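Local coordinates for glyoxylate-induced Protein (Pseudomonas aeruginosa, PDB 1SQ4) that is of unknown function but folds as a double beta-barrel cupin and, judging by its family, may act as a ureidoglycine aminohydrolase, at residues Tyr225-Asp230 and Met240-Phe245; Gln229-Val234 and Pro247-Ser252. All coordinates share one frame; numbering follows the deposited sequence.

Contact 1: Tyr225-Asp230 and Met240-Phe245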
# COMPACT_ATOMS: atom_id res chain seq x y z
N TYR A 225 -16.58 -0.28 15.47
CA TYR A 225 -15.84 0.87 15.95
C TYR A 225 -14.96 1.38 14.83
O TYR A 225 -14.42 0.61 14.04
CB TYR A 225 -14.96 0.48 17.13
CG TYR A 225 -14.70 1.56 18.15
CD1 TYR A 225 -15.66 1.86 19.12
CD2 TYR A 225 -13.49 2.24 18.19
CE1 TYR A 225 -15.41 2.80 20.11
CE2 TYR A 225 -13.23 3.19 19.18
CZ TYR A 225 -14.19 3.46 20.13
OH TYR A 225 -13.94 4.37 21.12
N ARG A 226 -14.81 2.69 14.79
CA ARG A 226 -13.99 3.31 13.77
C ARG A 226 -12.70 3.82 14.41
O ARG A 226 -12.72 4.73 15.22
CB ARG A 226 -14.78 4.47 13.17
CG ARG A 226 -14.03 5.34 12.19
CD ARG A 226 -13.80 4.61 10.90
NE ARG A 226 -13.31 5.50 9.84
CZ ARG A 226 -14.04 6.43 9.24
NH1 ARG A 226 -15.31 6.62 9.59
NH2 ARG A 226 -13.51 7.17 8.27
N LEU A 227 -11.57 3.21 14.06
CA LEU A 227 -10.28 3.64 14.59
C LEU A 227 -9.51 4.26 13.43
O LEU A 227 -9.06 3.56 12.53
CB LEU A 227 -9.49 2.45 15.15
CG LEU A 227 -10.17 1.69 16.30
CD1 LEU A 227 -9.61 0.28 16.40
CD2 LEU A 227 -9.98 2.45 17.60
N ASN A 228 -9.41 5.58 13.43
CA ASN A 228 -8.70 6.30 12.38
C ASN A 228 -9.00 5.83 10.95
O ASN A 228 -8.22 5.07 10.38
CB ASN A 228 -7.19 6.19 12.64
CG ASN A 228 -6.37 6.85 11.55
OD1 ASN A 228 -6.63 7.99 11.17
ND2 ASN A 228 -5.36 6.16 11.06
N GLN A 229 -10.10 6.25 10.37
CA GLN A 229 -10.39 5.87 8.98
C GLN A 229 -10.64 4.37 8.75
O GLN A 229 -10.86 3.94 7.62
CB GLN A 229 -9.24 6.32 8.08
CG GLN A 229 -9.11 7.82 7.98
CD GLN A 229 -10.29 8.44 7.26
OE1 GLN A 229 -10.36 8.44 6.02
NE2 GLN A 229 -11.25 8.95 8.03
N ASP A 230 -10.60 3.57 9.81
CA ASP A 230 -10.80 2.13 9.67
C ASP A 230 -11.90 1.57 10.58
O ASP A 230 -11.80 1.64 11.79
CB ASP A 230 -9.50 1.38 9.97
CG ASP A 230 -8.47 1.54 8.87
OD1 ASP A 230 -7.27 1.33 9.15
OD2 ASP A 230 -8.85 1.88 7.74
N MSE A 240 -8.47 -2.66 22.38
CA MSE A 240 -8.04 -1.68 21.37
C MSE A 240 -7.08 -0.71 22.03
O MSE A 240 -7.35 -0.22 23.12
CB MSE A 240 -9.22 -0.89 20.82
CG MSE A 240 -10.32 -1.72 20.17
SE MSE A 240 -11.89 -0.65 19.73
CE MSE A 240 -12.49 -0.19 21.49
N TRP A 241 -5.96 -0.44 21.37
CA TRP A 241 -4.98 0.50 21.89
C TRP A 241 -4.86 1.68 20.96
O TRP A 241 -4.61 1.51 19.77
CB TRP A 241 -3.62 -0.15 22.04
CG TRP A 241 -2.57 0.83 22.43
CD1 TRP A 241 -1.66 1.42 21.62
CD2 TRP A 241 -2.39 1.42 23.72
NE1 TRP A 241 -0.91 2.34 22.32
CE2 TRP A 241 -1.34 2.35 23.62
CE3 TRP A 241 -3.02 1.23 24.96
CZ2 TRP A 241 -0.91 3.11 24.70
CZ3 TRP A 241 -2.59 1.99 26.04
CH2 TRP A 241 -1.54 2.91 25.90
N LEU A 242 -5.03 2.89 21.51
CA LEU A 242 -4.94 4.12 20.73
C LEU A 242 -3.67 4.91 21.01
O LEU A 242 -3.30 5.11 22.17
CB LEU A 242 -6.16 4.98 20.99
CG LEU A 242 -7.42 4.50 20.28
CD1 LEU A 242 -8.41 3.89 21.25
CD2 LEU A 242 -8.05 5.69 19.56
N ARG A 243 -3.02 5.38 19.94
CA ARG A 243 -1.75 6.13 20.00
C ARG A 243 -1.81 7.58 20.45
O ARG A 243 -0.97 8.01 21.26
CB ARG A 243 -1.03 6.08 18.65
CG ARG A 243 0.08 5.05 18.53
CD ARG A 243 1.48 5.66 18.54
NE ARG A 243 2.52 4.63 18.58
CZ ARG A 243 2.75 3.77 17.59
NH1 ARG A 243 3.70 2.85 17.70
NH2 ARG A 243 2.03 3.85 16.48
N ALA A 244 -2.76 8.33 19.92
CA ALA A 244 -2.90 9.75 20.27
C ALA A 244 -3.53 10.44 19.08
O ALA A 244 -3.12 10.25 17.94
CB ALA A 244 -1.56 10.40 20.58
N PHE A 245 -4.53 11.26 19.38
CA PHE A 245 -5.27 11.99 18.38
C PHE A 245 -5.94 11.03 17.42
O PHE A 245 -6.59 11.46 16.48
CB PHE A 245 -4.34 12.93 17.64
CG PHE A 245 -3.73 13.98 18.50
CD1 PHE A 245 -4.51 15.04 18.97
CD2 PHE A 245 -2.39 13.91 18.86
CE1 PHE A 245 -3.95 16.02 19.78
CE2 PHE A 245 -1.82 14.88 19.67
CZ PHE A 245 -2.60 15.94 20.13

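Contact 2: Gln229-Val234 and Pro247-Ser252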
# COMPACT_ATOMS: atom_id res chain seq x y z
N GLN A 229 -10.10 6.25 10.37
CA GLN A 229 -10.39 5.87 8.98
C GLN A 229 -10.64 4.37 8.75
O GLN A 229 -10.86 3.94 7.62
CB GLN A 229 -9.24 6.32 8.08
CG GLN A 229 -9.11 7.82 7.98
CD GLN A 229 -10.29 8.44 7.26
OE1 GLN A 229 -10.36 8.44 6.02
NE2 GLN A 229 -11.25 8.95 8.03
N ASP A 230 -10.60 3.57 9.81
CA ASP A 230 -10.80 2.13 9.67
C ASP A 230 -11.90 1.57 10.58
O ASP A 230 -11.80 1.64 11.79
CB ASP A 230 -9.50 1.38 9.97
CG ASP A 230 -8.47 1.54 8.87
OD1 ASP A 230 -7.27 1.33 9.15
OD2 ASP A 230 -8.85 1.88 7.74
N TRP A 231 -12.95 1.03 9.98
CA TRP A 231 -14.02 0.44 10.77
C TRP A 231 -13.67 -1.01 11.09
O TRP A 231 -13.27 -1.78 10.20
CB TRP A 231 -15.35 0.49 10.03
CG TRP A 231 -15.92 1.87 9.83
CD1 TRP A 231 -15.79 2.66 8.73
CD2 TRP A 231 -16.78 2.58 10.74
NE1 TRP A 231 -16.52 3.82 8.89
CE2 TRP A 231 -17.13 3.79 10.11
CE3 TRP A 231 -17.28 2.30 12.01
CZ2 TRP A 231 -17.96 4.73 10.72
CZ3 TRP A 231 -18.11 3.24 12.62
CH2 TRP A 231 -18.44 4.44 11.97
N VAL A 232 -13.80 -1.39 12.36
CA VAL A 232 -13.52 -2.76 12.76
C VAL A 232 -14.56 -3.27 13.75
O VAL A 232 -14.98 -2.57 14.66
CB VAL A 232 -12.07 -2.89 13.37
CG1 VAL A 232 -11.03 -2.53 12.32
CG2 VAL A 232 -11.90 -1.99 14.58
N GLU A 233 -15.01 -4.50 13.55
CA GLU A 233 -15.98 -5.08 14.45
C GLU A 233 -15.24 -5.50 15.70
O GLU A 233 -14.15 -6.08 15.61
CB GLU A 233 -16.64 -6.31 13.82
CG GLU A 233 -17.79 -5.99 12.88
CD GLU A 233 -18.53 -7.24 12.43
OE1 GLU A 233 -17.96 -8.03 11.65
OE2 GLU A 233 -19.69 -7.43 12.88
N VAL A 234 -15.81 -5.21 16.85
CA VAL A 234 -15.21 -5.59 18.12
C VAL A 234 -16.28 -6.16 19.03
O VAL A 234 -17.44 -5.78 18.94
CB VAL A 234 -14.56 -4.38 18.82
CG1 VAL A 234 -13.40 -3.84 17.97
CG2 VAL A 234 -15.60 -3.31 19.07
N PRO A 247 -8.55 9.22 15.67
CA PRO A 247 -10.00 9.42 15.65
C PRO A 247 -10.77 8.18 16.14
O PRO A 247 -10.36 7.05 15.91
CB PRO A 247 -10.28 9.72 14.18
CG PRO A 247 -9.00 10.36 13.72
CD PRO A 247 -7.96 9.48 14.35
N GLN A 248 -11.88 8.42 16.83
CA GLN A 248 -12.70 7.34 17.37
C GLN A 248 -14.18 7.56 17.11
O GLN A 248 -14.77 8.52 17.60
CB GLN A 248 -12.49 7.22 18.87
CG GLN A 248 -11.05 7.18 19.31
CD GLN A 248 -10.94 6.99 20.80
OE1 GLN A 248 -11.46 6.01 21.33
NE2 GLN A 248 -10.29 7.91 21.50
N ALA A 249 -14.78 6.65 16.37
CA ALA A 249 -16.21 6.73 16.07
C ALA A 249 -16.79 5.38 16.42
O ALA A 249 -16.15 4.34 16.24
CB ALA A 249 -16.42 7.01 14.60
N CYS A 250 -18.01 5.38 16.91
CA CYS A 250 -18.61 4.13 17.30
C CYS A 250 -19.95 3.89 16.65
O CYS A 250 -20.71 4.82 16.41
CB CYS A 250 -18.73 4.06 18.81
SG CYS A 250 -19.38 2.49 19.37
N TYR A 251 -20.24 2.63 16.38
CA TYR A 251 -21.51 2.27 15.76
C TYR A 251 -22.05 1.07 16.52
O TYR A 251 -22.00 -0.05 16.03
CB TYR A 251 -21.29 1.90 14.29
CG TYR A 251 -22.42 2.26 13.36
CD1 TYR A 251 -22.40 3.46 12.62
CD2 TYR A 251 -23.52 1.42 13.20
CE1 TYR A 251 -23.45 3.80 11.75
CE2 TYR A 251 -24.57 1.74 12.34
CZ TYR A 251 -24.54 2.93 11.62
OH TYR A 251 -25.61 3.25 10.80
N SER A 252 -22.55 1.30 17.73
CA SER A 252 -23.09 0.22 18.53
C SER A 252 -24.52 -0.07 18.14
O SER A 252 -25.44 0.68 18.50
CB SER A 252 -23.04 0.58 20.01
OG SER A 252 -23.88 1.68 20.26

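Contact 1: Tyr225-Asp230 and Met240-Phe245
Met240, present here as selenomethionine, lays the end of its side chain over the Tyr225 ring, a Met-aromatic contact that illustrates how two sheets of a cupin barrel close on each other. Its CE methyl stands 4.1 Å from the centroid of the Tyr225 ring, only 7° off the ring normal, so it makes a CH-pi contact with the face. The selenium sits further toward one side, SE lying 3.6 Å from Tyr225 CD2 and approaching obliquely. A bend at chi3 (-67°), after an extended chi2, turns the Met240 methyl over the ring centre. The same selenium also meets a leucine: Leu227 CD1 is 4.1 Å from Met240 SE. The second branch of that leucine is used separately, Leu227 CD2 reaching Leu242 CD1 at 4.2 Å.

Behind this first shell, Leu227 CG borders the edge of the Tyr225 ring in its plane. The phenol end of Tyr225 is held elsewhere, its OH hydrogen-bonded to Tyr260 OH and Gln248 OE1. Leu227 also closes the following two-residue hairpin turn, with Leu227 N donating to Asp230 O (2.8 Å) and Asp230 N donating back to Leu227 O (3.1 Å). Leu216 of strand 212-220 packs against both Met240 and Leu242, and Val234 against Met240.

No hydrogen bond crosses between 225-230 and 240-245; their strands belong to different sheets. Across these segments the contact rests on apolar packing of a methionine side chain, an aromatic face and leucine methyls, all buried, so it probably owes its stability to dispersion and the exclusion of water.

Contact 2: Gln229-Val234 and Pro247-Ser252
Trp231 meets Ala249 and Tyr251 because its chi1 of -68° puts CG beside the backbone N and anti to the carbonyl carbon, while chi2 of 96° turns the indole roughly crosswise to the CA-CB-CG plane. The six-membered ring thereby projects toward strand 248-251. On the facing strand, Tyr251 has a chi1 of -147°, and both its CB and its ring come against the indole.

The touching atoms lie at the far end of the benzo ring. Trp231 CZ3 approaches Tyr251 CB at 3.8 Å, and the neighbouring Trp231 CH2 comes within 4.1 Å of Tyr251 CD1. Trp231 CH2 also meets the Ala249 methyl, CB, at 4.2 Å. The two aromatic side chains run at a slant to each other, and the two rings do not form a regular stack.

Strand 222-227 lies between these two strands in the sheet, so the indole spans it, packing on Val224 and Arg226 on the way. The intervening strand accounts for the 8.8 Å between the axes of segments 230-234 and 248-251. At this surface of the sheet Trp231 also packs on Trp231 of the third subunit, and Tyr251 on Val224 of that subunit.

The contact is wholly apolar across its segments; one large indole joins next-but-one strands by van der Waals contact, while each of the two strands is hydrogen-bonded through its backbone to the strand between them.

How the contacts relate
Contacts 1 and 2, with centres about 8 Å apart, show how one cupin sheet uses its two faces differently. Strand 222-227 is common ground: it supplies Tyr225 and Leu227 to contact 1 and lies between the strands of contact 2, tied to them by probable backbone hydrogen bonds from Arg226 N to Ala249 O (2.6 Å) and from Val232 N to Tyr225 O (2.7 Å). Contact 1 faces the opposing sheet of the barrel, whereas contact 2 lies on the face that meets the third subunit. Leu242 CD2, 3.4 Å from Gln248 CG, joins them directly. The segments themselves identify no substrate or metal site.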